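Local coordinates for pesticidal crystal protein CRY4AA (PDB 2C9K) that binds midgut epithelial cells of mosquito larvae and promotes their colloid-osmotic lysis, the chain being the three-domain functional part of a longer protoxin, at residues D284-R289 with T448-F453; L299-K304 with S435-L440; Q265-E270 with L357-L362. All blocks are in the same frame, centred on the assembly; numbering follows the deposited sequence.

Contact 1: D284-R289 with T448-F453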
# COMPACT_ATOMS: atom_id res chain seq x y z
N ASP A 284 -10.10 10.45 13.54
CA ASP A 284 -9.70 9.77 14.76
C ASP A 284 -10.55 8.55 15.05
O ASP A 284 -10.02 7.50 15.42
CB ASP A 284 -9.78 10.71 15.96
CG ASP A 284 -8.67 11.72 15.99
OD1 ASP A 284 -7.71 11.58 15.20
OD2 ASP A 284 -8.75 12.65 16.82
N SER A 285 -11.86 8.67 14.89
CA SER A 285 -12.73 7.56 15.21
C SER A 285 -13.07 6.57 14.11
O SER A 285 -13.69 5.56 14.39
CB SER A 285 -14.02 8.07 15.85
OG SER A 285 -14.74 8.90 14.96
N LEU A 286 -12.67 6.83 12.87
CA LEU A 286 -12.99 5.88 11.81
C LEU A 286 -11.78 5.15 11.23
O LEU A 286 -11.93 4.20 10.46
CB LEU A 286 -13.76 6.59 10.68
CG LEU A 286 -15.24 6.88 10.98
CD1 LEU A 286 -15.80 7.92 10.02
CD2 LEU A 286 -16.03 5.58 10.89
N THR A 287 -10.57 5.57 11.60
CA THR A 287 -9.36 4.93 11.10
C THR A 287 -8.50 4.47 12.26
O THR A 287 -8.83 4.74 13.41
CB THR A 287 -8.57 5.89 10.18
OG1 THR A 287 -8.26 7.10 10.88
CG2 THR A 287 -9.39 6.21 8.93
N ARG A 288 -7.40 3.78 11.99
CA ARG A 288 -6.56 3.30 13.08
C ARG A 288 -5.25 4.05 13.19
O ARG A 288 -4.61 4.34 12.18
CB ARG A 288 -6.27 1.80 12.91
CG ARG A 288 -7.53 0.94 12.93
CD ARG A 288 -7.26 -0.50 12.52
NE ARG A 288 -6.41 -1.21 13.46
CZ ARG A 288 -5.78 -2.35 13.18
NH1 ARG A 288 -5.90 -2.90 11.98
NH2 ARG A 288 -5.01 -2.92 14.09
N ARG A 289 -4.84 4.37 14.41
CA ARG A 289 -3.59 5.08 14.64
C ARG A 289 -2.42 4.21 14.21
O ARG A 289 -2.50 2.97 14.24
CB ARG A 289 -3.45 5.46 16.11
CG ARG A 289 -3.86 6.88 16.41
CD ARG A 289 -4.79 6.96 17.60
NE ARG A 289 -4.13 6.73 18.88
CZ ARG A 289 -4.79 6.53 20.02
NH1 ARG A 289 -6.12 6.51 20.03
NH2 ARG A 289 -4.13 6.33 21.15
N THR A 448 -27.98 6.27 14.39
CA THR A 448 -27.17 5.99 13.21
C THR A 448 -25.76 5.63 13.63
O THR A 448 -25.30 6.01 14.70
CB THR A 448 -27.09 7.19 12.28
OG1 THR A 448 -26.74 8.35 13.03
CG2 THR A 448 -28.40 7.43 11.59
N GLN A 449 -25.08 4.90 12.75
CA GLN A 449 -23.72 4.45 13.00
C GLN A 449 -23.03 4.32 11.64
O GLN A 449 -23.62 3.81 10.69
CB GLN A 449 -23.76 3.10 13.70
CG GLN A 449 -22.45 2.62 14.27
CD GLN A 449 -22.57 1.24 14.89
OE1 GLN A 449 -21.60 0.69 15.42
NE2 GLN A 449 -23.77 0.67 14.83
N VAL A 450 -21.80 4.81 11.55
CA VAL A 450 -21.01 4.75 10.31
C VAL A 450 -19.86 3.76 10.49
O VAL A 450 -19.13 3.82 11.48
CB VAL A 450 -20.40 6.12 9.94
CG1 VAL A 450 -19.45 5.97 8.79
CG2 VAL A 450 -21.50 7.09 9.57
N TYR A 451 -19.70 2.84 9.55
CA TYR A 451 -18.63 1.86 9.65
C TYR A 451 -17.55 2.10 8.61
O TYR A 451 -17.77 2.80 7.62
CB TYR A 451 -19.15 0.43 9.44
CG TYR A 451 -20.28 -0.02 10.35
CD1 TYR A 451 -21.60 0.35 10.10
CD2 TYR A 451 -20.03 -0.86 11.43
CE1 TYR A 451 -22.64 -0.12 10.90
CE2 TYR A 451 -21.05 -1.32 12.24
CZ TYR A 451 -22.36 -0.95 11.97
OH TYR A 451 -23.38 -1.43 12.77
N THR A 452 -16.39 1.52 8.84
CA THR A 452 -15.28 1.60 7.91
C THR A 452 -14.67 0.21 7.91
O THR A 452 -14.56 -0.42 8.96
CB THR A 452 -14.21 2.60 8.34
OG1 THR A 452 -13.93 2.42 9.72
CG2 THR A 452 -14.67 4.02 8.09
N PHE A 453 -14.31 -0.27 6.74
CA PHE A 453 -13.70 -1.58 6.62
C PHE A 453 -12.25 -1.39 6.22
O PHE A 453 -11.95 -0.81 5.18
CB PHE A 453 -14.47 -2.41 5.58
CG PHE A 453 -15.91 -2.64 5.94
CD1 PHE A 453 -16.86 -1.62 5.80
CD2 PHE A 453 -16.32 -3.86 6.48
CE1 PHE A 453 -18.18 -1.81 6.21
CE2 PHE A 453 -17.64 -4.05 6.90
CZ PHE A 453 -18.57 -3.03 6.76
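L286 and T452 carry this contact, joined by a hydrocarbon touch and a hydrogen bond. The apolar part is led by the leucine branch CD2. L286 CD2 comes within 3.5 Å of T452 CG2, while the base of the same side chain leans on that methyl too, L286 CB lying 3.8 Å from T452 CG2. The two side chains cross obliquely, with the threonine methyl beside the leucine stem and one of its tips. A second, looser touch comes two residues earlier in the strand, with L286 CD2 4.0 Å from V450 CG1. L286 CD2 also rests on the strand backbone, 3.6 Å from V450 O. Because side chains alternate along an extended strand, V450 and T452 both face the helix, whereas Y451 and F453 turn to the other side of the sheet. Beta-branched residues suit such a strand, and leucine is long enough to bring CD2 against both.

This is the outer face of a three-stranded antiparallel sheet in the middle domain, the beta-prism of the delta-endotoxins. Strand 450-457 is its central strand, and helix 279-286 lies over it. W222, at the start of helix 222-240 of the N-terminal helical domain, touches both L286 and T452, which places the contact at the domain interface.

The polar part is a hydrogen bond from T452 OG1 to L286 O, 2.8 Å long. It meets a lone pair in the carbonyl plane, with a C=O...donor angle of 138°. L286 is the last helical residue, and the threonine hydroxyl supplies a donor to this end-of-helix carbonyl. With chi1 at 46°, OG1 lies between the backbone N and carbonyl carbon of T452, directed at the helix end while CG2 stays against the leucine.

Contact 2: L299-K304 with S435-L440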
# COMPACT_ATOMS: atom_id res chain seq x y z
N LEU A 299 -14.31 -11.68 13.86
CA LEU A 299 -15.26 -10.58 13.90
C LEU A 299 -16.37 -10.98 14.87
O LEU A 299 -16.96 -12.04 14.75
CB LEU A 299 -15.82 -10.34 12.50
CG LEU A 299 -15.26 -9.15 11.71
CD1 LEU A 299 -13.82 -8.89 12.11
CD2 LEU A 299 -15.37 -9.44 10.22
N ASN A 300 -16.65 -10.12 15.84
CA ASN A 300 -17.66 -10.43 16.85
C ASN A 300 -18.77 -9.40 16.92
O ASN A 300 -18.59 -8.31 17.46
CB ASN A 300 -16.96 -10.55 18.20
CG ASN A 300 -15.74 -11.45 18.15
OD1 ASN A 300 -15.85 -12.67 18.27
ND2 ASN A 300 -14.57 -10.86 17.93
N PHE A 301 -19.93 -9.74 16.36
CA PHE A 301 -21.09 -8.86 16.34
C PHE A 301 -22.21 -9.33 17.27
O PHE A 301 -22.67 -10.46 17.17
CB PHE A 301 -21.67 -8.75 14.93
CG PHE A 301 -20.83 -7.93 13.99
CD1 PHE A 301 -19.59 -8.38 13.56
CD2 PHE A 301 -21.29 -6.69 13.55
CE1 PHE A 301 -18.81 -7.61 12.69
CE2 PHE A 301 -20.52 -5.91 12.68
CZ PHE A 301 -19.28 -6.37 12.25
N TYR A 302 -22.64 -8.45 18.18
CA TYR A 302 -23.72 -8.78 19.10
C TYR A 302 -25.07 -8.46 18.47
O TYR A 302 -25.25 -7.41 17.85
CB TYR A 302 -23.61 -7.98 20.39
CG TYR A 302 -22.43 -8.32 21.27
CD1 TYR A 302 -21.23 -7.63 21.15
CD2 TYR A 302 -22.54 -9.29 22.26
CE1 TYR A 302 -20.15 -7.90 22.00
CE2 TYR A 302 -21.48 -9.58 23.11
CZ TYR A 302 -20.29 -8.88 22.98
OH TYR A 302 -19.24 -9.16 23.82
N GLU A 303 -26.03 -9.37 18.62
CA GLU A 303 -27.38 -9.17 18.09
C GLU A 303 -28.32 -8.97 19.27
O GLU A 303 -27.94 -9.20 20.41
CB GLU A 303 -27.82 -10.40 17.30
CG GLU A 303 -27.73 -11.67 18.12
CD GLU A 303 -28.40 -12.85 17.44
OE1 GLU A 303 -28.03 -13.17 16.30
OE2 GLU A 303 -29.31 -13.44 18.07
N LYS A 304 -29.55 -8.54 18.99
CA LYS A 304 -30.52 -8.32 20.06
C LYS A 304 -31.15 -9.64 20.52
O LYS A 304 -31.35 -10.56 19.71
CB LYS A 304 -31.60 -7.33 19.61
CG LYS A 304 -31.09 -5.90 19.49
CD LYS A 304 -32.18 -4.92 19.11
CE LYS A 304 -32.66 -5.14 17.68
NZ LYS A 304 -33.68 -4.12 17.30
N SER A 435 -8.96 -6.33 7.43
CA SER A 435 -8.04 -6.30 8.56
C SER A 435 -8.64 -5.75 9.84
O SER A 435 -8.10 -5.97 10.91
CB SER A 435 -6.80 -5.48 8.20
OG SER A 435 -7.12 -4.12 8.00
N PHE A 436 -9.77 -5.06 9.72
CA PHE A 436 -10.41 -4.44 10.88
C PHE A 436 -11.73 -3.76 10.50
O PHE A 436 -11.94 -3.40 9.33
CB PHE A 436 -9.47 -3.37 11.43
CG PHE A 436 -9.59 -3.12 12.90
CD1 PHE A 436 -9.04 -4.01 13.82
CD2 PHE A 436 -10.21 -1.97 13.37
CE1 PHE A 436 -9.08 -3.75 15.18
CE2 PHE A 436 -10.26 -1.70 14.74
CZ PHE A 436 -9.70 -2.59 15.64
N ILE A 437 -12.62 -3.59 11.48
CA ILE A 437 -13.89 -2.90 11.25
C ILE A 437 -14.17 -1.95 12.42
O ILE A 437 -14.50 -2.41 13.51
CB ILE A 437 -15.07 -3.87 11.15
CG1 ILE A 437 -14.95 -4.72 9.88
CG2 ILE A 437 -16.37 -3.08 11.11
CD1 ILE A 437 -16.12 -5.67 9.68
N LYS A 438 -14.02 -0.64 12.19
CA LYS A 438 -14.28 0.35 13.23
C LYS A 438 -15.67 0.92 13.04
O LYS A 438 -16.29 0.70 12.01
CB LYS A 438 -13.26 1.50 13.17
CG LYS A 438 -12.02 1.27 14.01
CD LYS A 438 -10.97 2.34 13.79
CE LYS A 438 -11.37 3.68 14.37
NZ LYS A 438 -11.28 3.76 15.85
N SER A 439 -16.15 1.67 14.03
CA SER A 439 -17.48 2.24 13.94
C SER A 439 -17.59 3.53 14.74
O SER A 439 -17.03 3.63 15.84
CB SER A 439 -18.48 1.22 14.45
OG SER A 439 -19.75 1.39 13.86
N LEU A 440 -18.29 4.52 14.18
CA LEU A 440 -18.52 5.79 14.86
C LEU A 440 -20.00 5.85 15.19
O LEU A 440 -20.85 5.75 14.31
CB LEU A 440 -18.14 6.98 13.97
CG LEU A 440 -18.65 8.40 14.33
CD1 LEU A 440 -18.39 8.71 15.79
CD2 LEU A 440 -17.95 9.43 13.44
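I437 meets L299 and F301 through a single atom, its terminal methyl CD1, and the other residues of 435-440 are turned to different neighbours. At the start of the segment, S435 hydrogen-bonds through OG to E262 on the same sheet. The next residue, F436, leaves the backbone on the side away from L299-K304, and its ring engages the guanidinium of R288 in a cation-pi contact.

I437 follows with the opposite orientation, toward the interior. Its chain is stretched, CD1 lying anti to CA about the CB-CG1 bond (chi2 -178°), which carries the methyl the full length of the side chain inward. There I437 CD1 lies 3.9 Å from L299 CD2 and 4.1 Å from L299 CG. At the far end of the phenylalanine, F301 CZ lies 4.1 Å from I437 CD1, which sits at the ring edge, near its plane. Both partners are crossed at about a right angle. Isoleucine fits here because its beta branch suits a strand while its longer arm spans the gap between two sheets. I437 O, meanwhile, accepts hydrogen bonds from H316 and N318, on the strand beside 294-303, and the H316 ring stacks on F301.

K438 returns to the outer side, and S439 turns inward again, its hydroxyl bonded to Q449, just before V450.

The arrangement joins two of the three sheets of the beta-prism across its core. Since the contact itself is wholly apolar, it is held by close packing and exclusion of water, with little directional demand.

Contact 3: Q265-E270 with L357-L362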
# COMPACT_ATOMS: atom_id res chain seq x y z
N GLN A 265 -12.86 1.73 3.47
CA GLN A 265 -14.05 1.94 2.65
C GLN A 265 -15.11 2.22 3.72
O GLN A 265 -15.07 1.61 4.79
CB GLN A 265 -14.38 0.68 1.84
CG GLN A 265 -13.29 0.31 0.82
CD GLN A 265 -13.63 -0.95 0.01
OE1 GLN A 265 -14.18 -1.92 0.53
NE2 GLN A 265 -13.27 -0.95 -1.27
N VAL A 266 -16.05 3.12 3.47
CA VAL A 266 -17.04 3.42 4.51
C VAL A 266 -18.51 3.15 4.19
O VAL A 266 -18.93 3.14 3.04
CB VAL A 266 -16.84 4.89 5.03
CG1 VAL A 266 -15.87 5.63 4.13
CG2 VAL A 266 -18.17 5.61 5.12
N LEU A 267 -19.28 2.92 5.25
CA LEU A 267 -20.70 2.64 5.13
C LEU A 267 -21.53 3.59 5.99
O LEU A 267 -21.15 3.91 7.12
CB LEU A 267 -20.98 1.19 5.57
CG LEU A 267 -22.43 0.77 5.85
CD1 LEU A 267 -23.28 0.83 4.58
CD2 LEU A 267 -22.44 -0.64 6.42
N ASN A 268 -22.66 4.04 5.42
CA ASN A 268 -23.61 4.95 6.06
C ASN A 268 -23.13 6.37 6.30
O ASN A 268 -23.60 7.04 7.22
CB ASN A 268 -24.12 4.37 7.38
CG ASN A 268 -25.02 3.18 7.18
OD1 ASN A 268 -25.67 3.03 6.14
ND2 ASN A 268 -25.10 2.33 8.20
N PHE A 269 -22.21 6.83 5.47
CA PHE A 269 -21.68 8.17 5.61
C PHE A 269 -22.73 9.24 5.34
O PHE A 269 -22.97 10.13 6.16
CB PHE A 269 -20.53 8.38 4.64
CG PHE A 269 -20.04 9.80 4.62
CD1 PHE A 269 -19.27 10.29 5.66
CD2 PHE A 269 -20.42 10.66 3.59
CE1 PHE A 269 -18.88 11.64 5.69
CE2 PHE A 269 -20.03 12.00 3.61
CZ PHE A 269 -19.27 12.49 4.66
N GLU A 270 -23.37 9.14 4.18
CA GLU A 270 -24.36 10.11 3.76
C GLU A 270 -25.64 10.16 4.58
O GLU A 270 -26.20 11.23 4.75
CB GLU A 270 -24.68 9.90 2.28
CG GLU A 270 -23.43 9.93 1.38
CD GLU A 270 -22.78 8.54 1.18
OE1 GLU A 270 -22.69 7.75 2.15
OE2 GLU A 270 -22.34 8.26 0.03
N LEU A 357 -16.75 -8.97 0.85
CA LEU A 357 -17.91 -9.24 1.69
C LEU A 357 -19.12 -8.47 1.23
O LEU A 357 -19.02 -7.49 0.50
CB LEU A 357 -17.64 -8.97 3.17
CG LEU A 357 -17.33 -7.58 3.68
CD1 LEU A 357 -17.65 -7.53 5.17
CD2 LEU A 357 -15.88 -7.26 3.41
N ASN A 358 -20.27 -8.96 1.67
CA ASN A 358 -21.55 -8.38 1.32
C ASN A 358 -22.22 -7.97 2.61
O ASN A 358 -22.31 -8.78 3.52
CB ASN A 358 -22.39 -9.45 0.62
CG ASN A 358 -23.60 -8.88 -0.07
OD1 ASN A 358 -24.46 -8.26 0.56
ND2 ASN A 358 -23.68 -9.09 -1.38
N VAL A 359 -22.67 -6.73 2.70
CA VAL A 359 -23.33 -6.29 3.92
C VAL A 359 -24.74 -5.76 3.68
O VAL A 359 -24.99 -5.05 2.70
CB VAL A 359 -22.51 -5.21 4.67
CG1 VAL A 359 -21.06 -5.66 4.79
CG2 VAL A 359 -22.59 -3.89 3.94
N ILE A 360 -25.66 -6.16 4.56
CA ILE A 360 -27.04 -5.71 4.50
C ILE A 360 -27.29 -4.94 5.78
O ILE A 360 -27.25 -5.50 6.88
CB ILE A 360 -28.06 -6.89 4.44
CG1 ILE A 360 -27.87 -7.70 3.16
CG2 ILE A 360 -29.48 -6.34 4.51
CD1 ILE A 360 -26.61 -8.54 3.14
N SER A 361 -27.55 -3.65 5.65
CA SER A 361 -27.80 -2.80 6.80
C SER A 361 -29.18 -2.14 6.67
O SER A 361 -29.75 -2.08 5.58
CB SER A 361 -26.71 -1.74 6.89
OG SER A 361 -26.54 -1.10 5.64
N LEU A 362 -29.69 -1.64 7.79
CA LEU A 362 -30.99 -0.98 7.79
C LEU A 362 -30.85 0.37 7.10
O LEU A 362 -29.83 1.04 7.22
CB LEU A 362 -31.49 -0.81 9.23
CG LEU A 362 -31.71 -2.13 9.98
CD1 LEU A 362 -32.20 -1.87 11.38
CD2 LEU A 362 -32.72 -2.98 9.23
O HOH W 1 -27.45 1.26 5.70
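L267 and V359 form the close-packed part of this contact, reaching for one another tip to tip from two different sheets. L267 CD2 stands 4.1 Å from V359 CG2. The leucine extends inward because CG is anti to its backbone N, chi1 166°, and its other branch slides toward the serine, leaving L267 CD1 3.9 Å from S361 OG. Leucine and valine are natural choices for the buried core of a beta-prism, where strands 262-267 and 353-362 approach without sharing backbone bonds. S361 is small, and its hydroxyl sits beside the leucine tip while it also bonds to a water.

At the N268 end the packing gives way to that water. N268 OD1 and S361 OG are 4.3 Å apart, too far for a direct bond, and the one water molecule joins them. It donates to N268 OD1 at 2.5 Å and to L362 O at 2.8 Å, and accepts from S361 OG at 2.5 Å. N268, the first residue after the strand, has a positive phi of 68°, a left-handed conformation that asparagine tolerates well. Its ND2 is hydrogen-bonded to N371 O and Q449 O, and OD1 to the water, which holds the amide through both its polar atoms.

Such chemistry implies a divided junction: dispersion forces between branched side chains hold the apolar end, while at the water-bridged end buried polar groups satisfy one another through a directional intermediary.

All three contacts converge on one three-stranded sheet of the middle domain and involve each of its strands: 450-457 in contact 1, 432-440 in contact 2 and 262-267 in contact 3. Contact 1 lies on the outer face, toward the helical domain; contacts 2 and 3 lie on the inner face, each reaching a different one of the other sheets, as in a beta-prism. Their centres are about 11 Å apart for contacts 1 and 2, and about 12 Å for the other pairs. Strand 450-457 bonds both neighbours: V450 O lies 2.9 Å from L440 N, and Y451 O 2.8 Å from L267 N. Contacts 2 and 3 stay about 5 Å apart at their nearest atoms.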